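Local coordinates for protein aldo-keto reductase family 1, member B4 (Aldose reductase) (Schistosoma japonicum, PDB 4HBK) that probably reduces aldehydes to alcohols with NADPH as an aldose reductase of the aldo/keto reductase family, at residues A[103-117]-A[137-151]. Residues are numbered along the deposited sequence; the frame is centred on the assembly and turned at random.
Sequences REDIFITSKLWNTFF and YLDLYLIHWPVPLKH
The imidazole of His144 is held on both faces. Over one, Lys111 lays its aliphatic chain, with CD 3.8 Å from the centroid of the His144 ring. The opposite face receives the edge of the Trp113 six-membered ring, a T-shaped pair with planes at 90°. With CG anti to the backbone N (chi1 -178°), the Trp113 side chain brings its CE3/CZ3 edge to the imidazole face. Water 2, in the plane of the imidazole, joins His144 ND1 to Lys111 O. Lys111 NZ itself runs on to a salt bridge with Asp77. His144 and Lys111 are predicted to bind substrate and to lower the pKa of Tyr82, the predicted proton donor, respectively.

Strands 107-112 and 138-143 are neighbours in the parallel (beta/alpha)8 barrel, joined by helix 119-133 in a beta-alpha-beta crossover. Thr109, Lys111, Leu140 and Leu142 face the barrel interior. Ser110, Leu112, Tyr141 and Ile143 face the surrounding helices. Backbone bonds alternate from Leu140 N to Ile108 O through His144 N to Leu112 O.

Arg103 grips Asp139 at the other end of the contact. Its NH1 and NH2 both go to OD2, which lies in the guanidinium plane. Arg103 NH1 meets Asp139 OD2 on its syn lone pair (3.0 Å), whereas NH2 comes from above the carboxylate plane. Ile108 N donates to Asp139 OD2 (2.9 Å) from the anti side, tilted out of the carboxylate plane. Three N-H groups thus converge on one atom, which probably stabilises the carboxylate charge. The guanidinium also lies flat on Tyr137, planes 18° apart, and NH2 reaches Tyr137 O. Asp139 CB sits over the centre of the Phe107 ring, 3.6 Å from its centroid.

Beyond the strands, Leu149 N donates almost straight to Asn114 O (3.1 Å). Phe117, from the loop after strand 107-112, packs its CZ on Ile143 CG2 at the strand end (3.5 Å).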
loop_
_atom_site.group_PDB
_atom_site.type_symbol
_atom_site.label_atom_id
_atom_site.label_comp_id
_atom_site.label_asym_id
_atom_site.label_seq_id
_atom_site.Cartn_x
_atom_site.Cartn_y
_atom_site.Cartn_z
ATOM N N ARG A 103 8.766 3.263 19.071
ATOM C CA ARG A 103 8.911 3.287 17.619
ATOM C C ARG A 103 8.821 1.887 17.030
ATOM O O ARG A 103 8.101 1.659 16.057
ATOM C CB ARG A 103 10.261 3.916 17.234
ATOM C CG ARG A 103 10.657 3.756 15.751
ATOM C CD ARG A 103 9.611 4.387 14.849
ATOM N NE ARG A 103 9.917 4.215 13.432
ATOM C CZ ARG A 103 9.491 3.202 12.680
ATOM N NH1 ARG A 103 8.754 2.240 13.210
ATOM N NH2 ARG A 103 9.816 3.147 11.393
ATOM N N GLU A 104 9.550 0.945 17.620
ATOM C CA GLU A 104 9.645 -0.381 17.020
ATOM C C GLU A 104 8.361 -1.187 17.163
ATOM O O GLU A 104 8.269 -2.292 16.647
ATOM C CB GLU A 104 10.857 -1.168 17.536
ATOM C CG GLU A 104 10.790 -1.576 19.001
ATOM C CD GLU A 104 11.545 -0.618 19.910
ATOM O OE1 GLU A 104 11.581 0.607 19.605
ATOM O OE2 GLU A 104 12.104 -1.100 20.924
ATOM N N ASP A 105 7.373 -0.627 17.857
ATOM C CA ASP A 105 6.052 -1.250 17.963
ATOM C C ASP A 105 5.167 -0.934 16.753
ATOM O O ASP A 105 4.110 -1.525 16.585
ATOM C CB ASP A 105 5.338 -0.774 19.235
ATOM C CG ASP A 105 5.969 -1.330 20.512
ATOM O OD1 ASP A 105 6.471 -2.478 20.470
ATOM O OD2 ASP A 105 5.946 -0.620 21.553
ATOM N N ILE A 106 5.591 0.015 15.922
ATOM C CA ILE A 106 4.770 0.443 14.794
ATOM C C ILE A 106 5.465 0.113 13.486
ATOM O O ILE A 106 6.690 0.206 13.383
ATOM C CB ILE A 106 4.507 1.963 14.812
ATOM C CG1 ILE A 106 4.150 2.429 16.221
ATOM C CG2 ILE A 106 3.394 2.329 13.835
ATOM C CD1 ILE A 106 2.805 1.926 16.707
ATOM N N PHE A 107 4.672 -0.258 12.489
ATOM C CA PHE A 107 5.177 -0.499 11.145
ATOM C C PHE A 107 4.798 0.683 10.256
ATOM O O PHE A 107 3.619 0.935 10.030
ATOM C CB PHE A 107 4.566 -1.788 10.598
ATOM C CG PHE A 107 5.244 -2.314 9.369
ATOM C CD1 PHE A 107 5.037 -1.719 8.135
ATOM C CD2 PHE A 107 6.066 -3.431 9.443
ATOM C CE1 PHE A 107 5.651 -2.225 6.987
ATOM C CE2 PHE A 107 6.681 -3.940 8.307
ATOM C CZ PHE A 107 6.479 -3.331 7.076
ATOM N N ILE A 108 5.790 1.405 9.749
ATOM C CA ILE A 108 5.538 2.594 8.943
ATOM C C ILE A 108 5.981 2.405 7.494
ATOM O O ILE A 108 7.153 2.131 7.217
ATOM C CB ILE A 108 6.315 3.793 9.486
ATOM C CG1 ILE A 108 6.012 3.999 10.972
ATOM C CG2 ILE A 108 6.019 5.037 8.653
ATOM C CD1 ILE A 108 4.632 4.553 11.227
ATOM N N THR A 109 5.048 2.587 6.570
ATOM C CA THR A 109 5.349 2.494 5.151
ATOM C C THR A 109 5.247 3.854 4.497
ATOM O O THR A 109 4.323 4.624 4.775
ATOM C CB THR A 109 4.353 1.578 4.426
ATOM O OG1 THR A 109 4.497 0.234 4.911
ATOM C CG2 THR A 109 4.592 1.617 2.916
ATOM N N SER A 110 6.206 4.162 3.633
ATOM C CA SER A 110 6.048 5.293 2.734
ATOM C C SER A 110 6.447 4.873 1.332
ATOM O O SER A 110 6.868 3.736 1.108
ATOM C CB SER A 110 6.848 6.512 3.176
ATOM O OG SER A 110 6.521 7.617 2.340
ATOM N N LYS A 111 6.305 5.786 0.382
ATOM C CA LYS A 111 6.490 5.422 -1.012
ATOM C C LYS A 111 7.234 6.516 -1.756
ATOM O O LYS A 111 6.996 7.714 -1.548
ATOM C CB LYS A 111 5.140 5.153 -1.679
ATOM C CG LYS A 111 4.153 4.363 -0.825
ATOM C CD LYS A 111 2.948 3.904 -1.654
ATOM C CE LYS A 111 1.868 3.223 -0.794
ATOM N NZ LYS A 111 1.254 4.113 0.242
ATOM N N LEU A 112 8.141 6.090 -2.621
ATOM C CA LEU A 112 8.914 6.990 -3.450
ATOM C C LEU A 112 8.061 7.436 -4.624
ATOM O O LEU A 112 7.572 6.590 -5.374
ATOM C CB LEU A 112 10.150 6.248 -3.971
ATOM C CG LEU A 112 11.012 6.998 -4.993
ATOM C CD1 LEU A 112 11.656 8.205 -4.334
ATOM C CD2 LEU A 112 12.076 6.071 -5.576
ATOM N N TRP A 113 7.897 8.751 -4.797
ATOM C CA TRP A 113 7.053 9.277 -5.867
ATOM C C TRP A 113 7.736 9.374 -7.237
ATOM O O TRP A 113 8.947 9.588 -7.318
ATOM C CB TRP A 113 6.447 10.632 -5.495
ATOM C CG TRP A 113 5.549 11.145 -6.571
ATOM C CD1 TRP A 113 5.733 12.259 -7.336
ATOM C CD2 TRP A 113 4.345 10.524 -7.047
ATOM N NE1 TRP A 113 4.700 12.388 -8.235
ATOM C CE2 TRP A 113 3.839 11.335 -8.082
ATOM C CE3 TRP A 113 3.641 9.371 -6.685
ATOM C CZ2 TRP A 113 2.662 11.025 -8.768
ATOM C CZ3 TRP A 113 2.470 9.073 -7.358
ATOM C CH2 TRP A 113 1.994 9.894 -8.391
ATOM N N ASN A 114 6.932 9.248 -8.298
ATOM C CA ASN A 114 7.408 9.116 -9.687
ATOM C C ASN A 114 8.435 10.166 -10.160
ATOM O O ASN A 114 9.236 9.899 -11.061
ATOM C CB ASN A 114 6.213 9.110 -10.673
ATOM C CG ASN A 114 5.117 8.074 -10.319
ATOM O OD1 ASN A 114 4.993 7.626 -9.176
ATOM N ND2 ASN A 114 4.306 7.714 -11.316
ATOM N N THR A 115 8.399 11.363 -9.578
ATOM C CA THR A 115 9.285 12.443 -10.014
ATOM C C THR A 115 10.704 12.325 -9.434
ATOM O O THR A 115 11.591 13.121 -9.769
ATOM C CB THR A 115 8.716 13.818 -9.642
ATOM O OG1 THR A 115 8.450 13.848 -8.237
ATOM C CG2 THR A 115 7.415 14.115 -10.424
ATOM N N PHE A 116 10.915 11.328 -8.579
ATOM C CA PHE A 116 12.201 11.139 -7.914
ATOM C C PHE A 116 12.830 9.774 -8.219
ATOM O O PHE A 116 13.670 9.303 -7.455
ATOM C CB PHE A 116 12.047 11.295 -6.395
ATOM C CG PHE A 116 11.411 12.597 -5.976
ATOM C CD1 PHE A 116 12.168 13.752 -5.859
ATOM C CD2 PHE A 116 10.058 12.661 -5.692
ATOM C CE1 PHE A 116 11.575 14.961 -5.478
ATOM C CE2 PHE A 116 9.458 13.856 -5.305
ATOM C CZ PHE A 116 10.217 15.007 -5.200
ATOM N N PHE A 117 12.431 9.151 -9.330
ATOM C CA PHE A 117 12.923 7.822 -9.700
ATOM C C PHE A 117 14.356 7.815 -10.254
ATOM O O PHE A 117 15.045 6.792 -10.194
ATOM C CB PHE A 117 11.986 7.140 -10.700
ATOM C CG PHE A 117 10.666 6.684 -10.105
ATOM C CD1 PHE A 117 10.417 6.795 -8.744
ATOM C CD2 PHE A 117 9.676 6.137 -10.920
ATOM C CE1 PHE A 117 9.196 6.382 -8.201
ATOM C CE2 PHE A 117 8.464 5.726 -10.387
ATOM C CZ PHE A 117 8.224 5.847 -9.022
ATOM N N TYR A 137 14.067 5.938 10.476
ATOM C CA TYR A 137 14.006 4.897 9.453
ATOM C C TYR A 137 12.553 4.548 9.135
ATOM O O TYR A 137 11.650 4.830 9.927
ATOM C CB TYR A 137 14.753 3.637 9.907
ATOM C CG TYR A 137 14.053 2.904 11.027
ATOM C CD1 TYR A 137 13.092 1.934 10.757
ATOM C CD2 TYR A 137 14.336 3.199 12.359
ATOM C CE1 TYR A 137 12.444 1.271 11.782
ATOM C CE2 TYR A 137 13.692 2.539 13.394
ATOM C CZ TYR A 137 12.748 1.582 13.102
ATOM O OH TYR A 137 12.113 0.916 14.132
ATOM N N LEU A 138 12.343 3.940 7.971
ATOM C CA LEU A 138 11.032 3.457 7.557
ATOM C C LEU A 138 11.064 1.945 7.638
ATOM O O LEU A 138 12.099 1.329 7.394
ATOM C CB LEU A 138 10.724 3.879 6.109
ATOM C CG LEU A 138 10.611 5.372 5.783
ATOM C CD1 LEU A 138 10.530 5.618 4.276
ATOM C CD2 LEU A 138 9.393 5.982 6.473
ATOM N N ASP A 139 9.944 1.333 7.994
ATOM C CA ASP A 139 9.882 -0.120 7.955
ATOM C C ASP A 139 9.813 -0.623 6.518
ATOM O O ASP A 139 10.385 -1.668 6.193
ATOM C CB ASP A 139 8.701 -0.635 8.768
ATOM C CG ASP A 139 8.883 -0.383 10.245
ATOM O OD1 ASP A 139 9.540 -1.215 10.897
ATOM O OD2 ASP A 139 8.390 0.656 10.743
ATOM N N LEU A 140 9.126 0.131 5.666
ATOM C CA LEU A 140 8.914 -0.283 4.286
ATOM C C LEU A 140 8.861 0.947 3.365
ATOM O O LEU A 140 8.232 1.957 3.697
ATOM C CB LEU A 140 7.617 -1.111 4.176
ATOM C CG LEU A 140 7.258 -1.699 2.804
ATOM C CD1 LEU A 140 8.394 -2.563 2.284
ATOM C CD2 LEU A 140 5.911 -2.469 2.804
ATOM N N TYR A 141 9.530 0.854 2.216
ATOM C CA TYR A 141 9.566 1.938 1.242
ATOM C C TYR A 141 9.348 1.332 -0.133
ATOM O O TYR A 141 10.139 0.506 -0.589
ATOM C CB TYR A 141 10.925 2.638 1.299
ATOM C CG TYR A 141 10.979 4.056 0.733
ATOM C CD1 TYR A 141 9.963 4.984 0.982
ATOM C CD2 TYR A 141 12.080 4.478 -0.011
ATOM C CE1 TYR A 141 10.038 6.294 0.476
ATOM C CE2 TYR A 141 12.167 5.767 -0.513
ATOM C CZ TYR A 141 11.156 6.675 -0.272
ATOM O OH TYR A 141 11.280 7.951 -0.789
ATOM N N LEU A 142 8.269 1.746 -0.790
ATOM C CA LEU A 142 7.851 1.161 -2.056
ATOM C C LEU A 142 8.079 2.114 -3.210
ATOM O O LEU A 142 7.901 3.322 -3.071
ATOM C CB LEU A 142 6.351 0.866 -2.024
ATOM C CG LEU A 142 5.809 0.014 -0.886
ATOM C CD1 LEU A 142 4.320 -0.220 -1.104
ATOM C CD2 LEU A 142 6.575 -1.304 -0.803
ATOM N N ILE A 143 8.429 1.577 -4.368
ATOM C CA ILE A 143 8.326 2.377 -5.579
ATOM C C ILE A 143 6.842 2.530 -5.929
ATOM O O ILE A 143 6.137 1.536 -6.149
ATOM C CB ILE A 143 9.096 1.747 -6.739
ATOM C CG1 ILE A 143 10.559 1.536 -6.335
ATOM C CG2 ILE A 143 8.996 2.632 -7.982
ATOM C CD1 ILE A 143 11.442 1.051 -7.463
ATOM N N HIS A 144 6.355 3.770 -5.964
ATOM C CA HIS A 144 4.902 4.005 -6.028
ATOM C C HIS A 144 4.260 3.496 -7.324
ATOM O O HIS A 144 3.158 2.948 -7.293
ATOM C CB HIS A 144 4.588 5.484 -5.831
ATOM C CG HIS A 144 3.247 5.747 -5.224
ATOM N ND1 HIS A 144 3.056 6.686 -4.228
ATOM C CD2 HIS A 144 2.030 5.214 -5.479
ATOM C CE1 HIS A 144 1.778 6.716 -3.898
ATOM N NE2 HIS A 144 1.132 5.837 -4.643
ATOM N N TRP A 145 4.957 3.696 -8.445
ATOM C CA TRP A 145 4.518 3.295 -9.788
ATOM C C TRP A 145 5.758 2.891 -10.576
ATOM O O TRP A 145 6.865 3.296 -10.224
ATOM C CB TRP A 145 3.821 4.465 -10.517
ATOM C CG TRP A 145 2.457 4.805 -9.979
ATOM C CD1 TRP A 145 2.158 5.731 -9.024
ATOM C CD2 TRP A 145 1.208 4.214 -10.367
ATOM N NE1 TRP A 145 0.798 5.754 -8.788
ATOM C CE2 TRP A 145 0.193 4.834 -9.603
ATOM C CE3 TRP A 145 0.849 3.229 -11.289
ATOM C CZ2 TRP A 145 -1.155 4.482 -9.719
ATOM C CZ3 TRP A 145 -0.491 2.881 -11.402
ATOM C CH2 TRP A 145 -1.477 3.502 -10.617
ATOM N N PRO A 146 5.580 2.089 -11.640
ATOM C CA PRO A 146 6.623 1.773 -12.631
ATOM C C PRO A 146 6.797 2.851 -13.720
ATOM O O PRO A 146 7.562 2.648 -14.678
ATOM C CB PRO A 146 6.127 0.478 -13.287
ATOM C CG PRO A 146 4.703 0.266 -12.799
ATOM C CD PRO A 146 4.307 1.405 -11.921
ATOM N N VAL A 147 6.110 3.979 -13.570
ATOM C CA VAL A 147 6.129 5.035 -14.595
ATOM C C VAL A 147 6.784 6.330 -14.102
ATOM O O VAL A 147 6.168 7.114 -13.391
ATOM C CB VAL A 147 4.706 5.367 -15.084
ATOM C CG1 VAL A 147 4.736 6.547 -16.074
ATOM C CG2 VAL A 147 4.053 4.138 -15.718
ATOM N N PRO A 148 8.041 6.563 -14.488
ATOM C CA PRO A 148 8.692 7.783 -14.006
ATOM C C PRO A 148 8.120 9.042 -14.662
ATOM O O PRO A 148 7.656 8.994 -15.799
ATOM C CB PRO A 148 10.172 7.576 -14.378
ATOM C CG PRO A 148 10.165 6.525 -15.425
ATOM C CD PRO A 148 8.974 5.655 -15.171
ATOM N N LEU A 149 8.155 10.149 -13.928
ATOM C CA LEU A 149 7.665 11.440 -14.389
ATOM C C LEU A 149 8.816 12.434 -14.279
ATOM O O LEU A 149 9.735 12.242 -13.464
ATOM C CB LEU A 149 6.504 11.899 -13.508
ATOM C CG LEU A 149 5.074 11.627 -13.986
ATOM C CD1 LEU A 149 4.951 10.404 -14.857
ATOM C CD2 LEU A 149 4.136 11.533 -12.787
ATOM N N LYS A 150 8.777 13.485 -15.093
ATOM C CA LYS A 150 9.860 14.469 -15.117
ATOM C C LYS A 150 10.112 15.077 -13.739
ATOM O O LYS A 150 9.186 15.506 -13.053
ATOM C CB LYS A 150 9.570 15.570 -16.142
ATOM C CG LYS A 150 10.688 16.602 -16.287
ATOM C CD LYS A 150 10.330 17.693 -17.299
ATOM C CE LYS A 150 9.367 18.725 -16.714
ATOM N NZ LYS A 150 10.062 19.717 -15.828
ATOM N N HIS A 151 11.374 15.114 -13.335
ATOM C CA HIS A 151 11.736 15.685 -12.045
ATOM C C HIS A 151 11.843 17.203 -12.097
ATOM O O HIS A 151 12.164 17.772 -13.136
ATOM C CB HIS A 151 13.083 15.128 -11.585
ATOM C CG HIS A 151 13.582 15.747 -10.317
ATOM N ND1 HIS A 151 14.288 16.933 -10.293
ATOM C CD2 HIS A 151 13.470 15.352 -9.026
ATOM C CE1 HIS A 151 14.595 17.238 -9.044
ATOM N NE2 HIS A 151 14.110 16.296 -8.255
HETATM O O HOH W 1 9.711 -0.959 13.567
HETATM O O HOH W 2 4.505 8.773 -3.120
HETATM O O HOH W 3 8.984 9.274 -0.395
#